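Local coordinates for pyridoxal phosphate homeostasis protein (Bifidobacterium adolescentis ATCC 15703, PDB 3CPG) that probably binds pyridoxal 5'-phosphate and takes part in keeping the cellular supply of this cofactor in balance, at residues S143-L146 / A147-I150; G177-P180 / A181-I184. One frame throughout, in Å; residues are numbered along the deposited sequence.

Interaction 1 (S143-L146 / A147-I150); sequences SIDL and AEKI
Asp145 and Lys149 face each other one turn apart at the N-terminal end of helix 144-157, the helix of a beta-alpha-beta unit in this TIM-barrel protein. The lysine side chain climbs back along the helix toward the aspartate. Lys149 CB rests 3.5 Å from Leu146 O. Lys149 CG, set anti to the carbonyl carbon (chi1 -65°), is brought to 3.3 Å from Asp145 O, and CD follows over the same oxygen. Beyond CG the chain is fully extended, which carries Lys149 CE to 3.4 Å from Asp145 OD2. Lys149 NZ ends 3.3 Å from Asp145 OD2, a salt bridge whose hydrogen bond is weak; the stronger partner of the ammonium group is Ser125 OG. The other carboxylate oxygen of Asp145 turns to Glu148. Asp145 OD1 and Glu148 OE1 stand 4.1 Å apart with the two carboxylate planes turned 71° to each other, and water bridges the two oxygens, which probably eases the repulsion between like charges. Glu148 itself lies against Ile144, whose CG2 touches its CG and CD, while OE2 makes a long, weak ion pair with Lys189 of helix 183-191. On the buried side Ile150 reaches back to Leu146, Ile150 CD1 meeting Leu146 CG at 4.0 Å, and also packs on Ile138 and Val141 of strand 137-141. Four successive backbone bonds, from the N-H of Ala147, Glu148, Lys149 and Ile150 to the carbonyls four residues earlier, hold the turns together. Ser143 supplies the N-cap: Ser143 OG accepts from Leu146 N at 2.9 Å, while its carbonyl O takes the N-H of Ala147.

Interaction 2 (G177-P180 / A181-I184); sequences GCDP and AHAI
Cys178 and Ala183 form the close-packed, buried side of this turn. SG of Cys178 lies 3.9 Å from Ala183 CA and about as far from its CB, and Val167 touches both residues. The thiol points that way because it sits between the backbone N and the carbonyl carbon (chi1 75°). Thr224 of helix 211-231 also touches Ala183. The outward side is looser and polar, with Asp179 and Ala181 exposed. Asp179 carries its carboxylate past Pro180 to the Pro180-Ala181 peptide, CG anti to the backbone N (chi1 -178°), and Asp179 OD1 accepts from Ala181 N at 2.8 Å, nearly in line with its C-O bond. The His182 ring lies obliquely to this carboxylate, the planes 60° apart, with His182 ND1 3.4 Å from Asp179 CG. In the backbone, His182 N donates to Asp179 O at 3.0 Å, from above the carbonyl plane and not along a lone pair. Ala183 N reaches Pro180 O at 3.4 Å, a weak bond. Together the side-chain bond and the backbone bond make an Asx turn superposed on a type I beta turn, with Asp179 as first residue of both, leading into helix 183-191.

Coming from the N terminus, the chain leaves strand 137-141 and enters helix 144-157 at interaction 1; that helix carries it back, and strand 161-166 then runs parallel to 137-141 before the chain reaches interaction 2 at the approach to helix 183-191. Both contacts are local and in series, each closing a turn or two of backbone, neither nesting nor crossing. The centres of interactions 1 and 2 are about 14 Å apart; the nearest atoms of interactions 1 and 2 are about 5 Å apart. The helices they lead into do meet: Ile144 packs on Ile186, and Ala147 on Ile190. Interaction 1 thus joins its helix to strand 137-141 and helix 183-191, whereas interaction 2 sets helix 183-191 against helix 211-231.

Interaction 1 (S143-L146 / A147-I150)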
ATOM      1  N   SER A 143       0.942 -14.539  -5.133  1.00  7.62           N
ATOM      2  CA  SER A 143       0.867 -15.740  -5.954  1.00  8.54           C
ATOM      3  C   SER A 143      -0.338 -15.773  -6.884  1.00  8.25           C
ATOM      4  O   SER A 143      -1.343 -15.094  -6.656  1.00  7.87           O
ATOM      5  CB  SER A 143       0.824 -16.978  -5.061  1.00  8.65           C
ATOM      6  OG  SER A 143      -0.401 -17.025  -4.347  1.00  9.65           O
ATOM      7  N   ILE A 144      -0.225 -16.571  -7.939  1.00  9.35           N
ATOM      8  CA  ILE A 144      -1.317 -16.725  -8.885  1.00  9.70           C
ATOM      9  C   ILE A 144      -2.467 -17.358  -8.114  1.00 10.70           C
ATOM     10  O   ILE A 144      -3.635 -17.023  -8.324  1.00 10.23           O
ATOM     11  CB  ILE A 144      -0.924 -17.662 -10.052  1.00 11.26           C
ATOM     12  CG1 ILE A 144       0.114 -16.971 -10.942  1.00 11.79           C
ATOM     13  CG2 ILE A 144      -2.162 -18.047 -10.848  1.00 13.20           C
ATOM     14  CD1 ILE A 144       0.633 -17.834 -12.091  1.00 14.19           C
ATOM     15  N   ASP A 145      -2.117 -18.266  -7.206  1.00 10.83           N
ATOM     16  CA  ASP A 145      -3.103 -18.973  -6.392  1.00 12.08           C
ATOM     17  C   ASP A 145      -3.954 -18.002  -5.574  1.00 10.57           C
ATOM     18  O   ASP A 145      -5.184 -18.083  -5.590  1.00  8.07           O
ATOM     19  CB  ASP A 145      -2.392 -19.970  -5.470  1.00 14.16           C
ATOM     20  CG  ASP A 145      -3.356 -20.823  -4.666  1.00 19.44           C
ATOM     21  OD1 ASP A 145      -4.341 -21.325  -5.247  1.00 20.82           O
ATOM     22  OD2 ASP A 145      -3.116 -21.004  -3.453  1.00 21.71           O
ATOM     23  N   LEU A 146      -3.302 -17.085  -4.862  1.00  7.52           N
ATOM     24  CA  LEU A 146      -4.040 -16.113  -4.058  1.00  6.21           C
ATOM     25  C   LEU A 146      -4.877 -15.208  -4.958  1.00  6.73           C
ATOM     26  O   LEU A 146      -6.033 -14.930  -4.662  1.00  6.17           O
ATOM     27  CB  LEU A 146      -3.081 -15.262  -3.210  1.00  5.86           C
ATOM     28  CG  LEU A 146      -3.712 -14.205  -2.290  1.00  5.63           C
ATOM     29  CD1 LEU A 146      -4.769 -14.855  -1.409  1.00  5.16           C
ATOM     30  CD2 LEU A 146      -2.633 -13.546  -1.426  1.00  4.86           C
ATOM     31  N   ALA A 147      -4.291 -14.767  -6.065  1.00  6.44           N
ATOM     32  CA  ALA A 147      -4.991 -13.897  -7.002  1.00  6.64           C
ATOM     33  C   ALA A 147      -6.274 -14.556  -7.502  1.00  6.97           C
ATOM     34  O   ALA A 147      -7.298 -13.893  -7.663  1.00  5.82           O
ATOM     35  CB  ALA A 147      -4.079 -13.558  -8.178  1.00  4.88           C
ATOM     36  N   GLU A 148      -6.212 -15.860  -7.755  1.00  7.05           N
ATOM     37  CA  GLU A 148      -7.383 -16.596  -8.228  1.00  8.93           C
ATOM     38  C   GLU A 148      -8.456 -16.637  -7.143  1.00  8.00           C
ATOM     39  O   GLU A 148      -9.644 -16.477  -7.423  1.00  9.25           O
ATOM     40  CB  GLU A 148      -7.009 -18.031  -8.610  1.00 12.97           C
ATOM     41  CG  GLU A 148      -6.063 -18.168  -9.790  1.00 19.99           C
ATOM     42  CD  GLU A 148      -5.709 -19.619 -10.085  1.00 24.41           C
ATOM     43  OE1 GLU A 148      -5.286 -20.334  -9.151  1.00 26.82           O
ATOM     44  OE2 GLU A 148      -5.845 -20.045 -11.253  1.00 27.93           O
ATOM     45  N   LYS A 149      -8.036 -16.856  -5.902  1.00  6.08           N
ATOM     46  CA  LYS A 149      -8.982 -16.913  -4.794  1.00  5.97           C
ATOM     47  C   LYS A 149      -9.679 -15.568  -4.618  1.00  4.70           C
ATOM     48  O   LYS A 149     -10.871 -15.511  -4.338  1.00  5.29           O
ATOM     49  CB  LYS A 149      -8.265 -17.308  -3.503  1.00  6.38           C
ATOM     50  CG  LYS A 149      -7.698 -18.710  -3.537  1.00  8.52           C
ATOM     51  CD  LYS A 149      -6.890 -19.010  -2.288  1.00  8.21           C
ATOM     52  CE  LYS A 149      -6.250 -20.385  -2.378  1.00  9.15           C
ATOM     53  NZ  LYS A 149      -5.457 -20.690  -1.154  1.00 10.38           N
ATOM     54  N   ILE A 150      -8.931 -14.484  -4.785  1.00  4.03           N
ATOM     55  CA  ILE A 150      -9.517 -13.155  -4.651  1.00  3.51           C
ATOM     56  C   ILE A 150     -10.454 -12.917  -5.830  1.00  5.01           C
ATOM     57  O   ILE A 150     -11.548 -12.375  -5.670  1.00  6.13           O
ATOM     58  CB  ILE A 150      -8.412 -12.072  -4.607  1.00  4.83           C
ATOM     59  CG1 ILE A 150      -7.570 -12.269  -3.341  1.00  5.62           C
ATOM     60  CG2 ILE A 150      -9.031 -10.675  -4.653  1.00  4.73           C
ATOM     61  CD1 ILE A 150      -6.359 -11.357  -3.238  1.00  5.68           C
TER
HETATM   62  O   HOH W   1      -6.551 -21.045  -6.481  1.00 27.66           O
HETATM   63  O   HOH W   2      -3.564 -22.571  -8.079  1.00 41.82           O

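Interaction 2 (G177-P180 / A181-I184)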
ATOM      1  N   GLY A 177       6.212 -12.703  -0.494  1.00  9.01           N
ATOM      2  CA  GLY A 177       6.370 -12.194  -1.846  1.00  6.71           C
ATOM      3  C   GLY A 177       6.712 -13.294  -2.832  1.00  7.37           C
ATOM      4  O   GLY A 177       7.228 -14.342  -2.440  1.00  7.10           O
ATOM      5  N   CYS A 178       6.436 -13.065  -4.112  1.00  5.81           N
ATOM      6  CA  CYS A 178       6.729 -14.077  -5.124  1.00  6.64           C
ATOM      7  C   CYS A 178       8.212 -14.120  -5.503  1.00  6.66           C
ATOM      8  O   CYS A 178       8.974 -13.192  -5.217  1.00  5.87           O
ATOM      9  CB  CYS A 178       5.896 -13.831  -6.388  1.00  5.31           C
ATOM     10  SG  CYS A 178       6.454 -12.445  -7.415  1.00  6.29           S
ATOM     11  N   ASP A 179       8.615 -15.218  -6.136  1.00  7.32           N
ATOM     12  CA  ASP A 179       9.991 -15.387  -6.591  1.00  9.14           C
ATOM     13  C   ASP A 179      10.225 -14.239  -7.563  1.00  7.56           C
ATOM     14  O   ASP A 179       9.460 -14.063  -8.511  1.00  7.93           O
ATOM     15  CB  ASP A 179      10.139 -16.723  -7.329  1.00 12.44           C
ATOM     16  CG  ASP A 179      11.565 -16.990  -7.786  1.00 15.97           C
ATOM     17  OD1 ASP A 179      12.174 -16.104  -8.421  1.00 17.15           O
ATOM     18  OD2 ASP A 179      12.072 -18.098  -7.516  1.00 21.35           O
ATOM     19  N   PRO A 180      11.277 -13.436  -7.342  1.00  8.04           N
ATOM     20  CA  PRO A 180      11.539 -12.314  -8.248  1.00  8.66           C
ATOM     21  C   PRO A 180      11.631 -12.662  -9.734  1.00 10.62           C
ATOM     22  O   PRO A 180      11.184 -11.887 -10.576  1.00 11.71           O
ATOM     23  CB  PRO A 180      12.833 -11.702  -7.684  1.00  8.13           C
ATOM     24  CG  PRO A 180      13.467 -12.838  -6.930  1.00  8.27           C
ATOM     25  CD  PRO A 180      12.286 -13.491  -6.271  1.00  7.46           C
ATOM     26  N   ALA A 181      12.185 -13.828 -10.059  1.00 10.52           N
ATOM     27  CA  ALA A 181      12.322 -14.231 -11.457  1.00 11.10           C
ATOM     28  C   ALA A 181      10.985 -14.570 -12.111  1.00 12.20           C
ATOM     29  O   ALA A 181      10.839 -14.458 -13.330  1.00 12.93           O
ATOM     30  CB  ALA A 181      13.280 -15.422 -11.569  1.00 11.33           C
ATOM     31  N   HIS A 182      10.008 -14.974 -11.304  1.00 11.91           N
ATOM     32  CA  HIS A 182       8.693 -15.331 -11.825  1.00 12.11           C
ATOM     33  C   HIS A 182       7.669 -14.194 -11.814  1.00 11.21           C
ATOM     34  O   HIS A 182       6.546 -14.378 -12.274  1.00 11.41           O
ATOM     35  CB  HIS A 182       8.124 -16.524 -11.044  1.00 14.80           C
ATOM     36  CG  HIS A 182       8.896 -17.794 -11.228  1.00 18.50           C
ATOM     37  ND1 HIS A 182      10.187 -17.955 -10.774  1.00 21.21           N
ATOM     38  CD2 HIS A 182       8.558 -18.965 -11.818  1.00 20.95           C
ATOM     39  CE1 HIS A 182      10.612 -19.168 -11.077  1.00 21.52           C
ATOM     40  NE2 HIS A 182       9.642 -19.803 -11.710  1.00 21.22           N
ATOM     41  N   ALA A 183       8.055 -13.026 -11.307  1.00  9.74           N
ATOM     42  CA  ALA A 183       7.141 -11.883 -11.221  1.00  9.86           C
ATOM     43  C   ALA A 183       6.403 -11.519 -12.509  1.00 10.32           C
ATOM     44  O   ALA A 183       5.196 -11.294 -12.485  1.00 10.15           O
ATOM     45  CB  ALA A 183       7.884 -10.655 -10.702  1.00  9.39           C
ATOM     46  N   ILE A 184       7.119 -11.439 -13.625  1.00  9.46           N
ATOM     47  CA  ILE A 184       6.476 -11.078 -14.885  1.00 11.40           C
ATOM     48  C   ILE A 184       5.402 -12.085 -15.278  1.00 11.02           C
ATOM     49  O   ILE A 184       4.286 -11.704 -15.636  1.00 10.88           O
ATOM     50  CB  ILE A 184       7.501 -10.964 -16.031  1.00 12.23           C
ATOM     51  CG1 ILE A 184       8.560  -9.918 -15.682  1.00 14.06           C
ATOM     52  CG2 ILE A 184       6.791 -10.578 -17.321  1.00 13.94           C
ATOM     53  CD1 ILE A 184       9.679  -9.816 -16.706  1.00 16.36           C
TER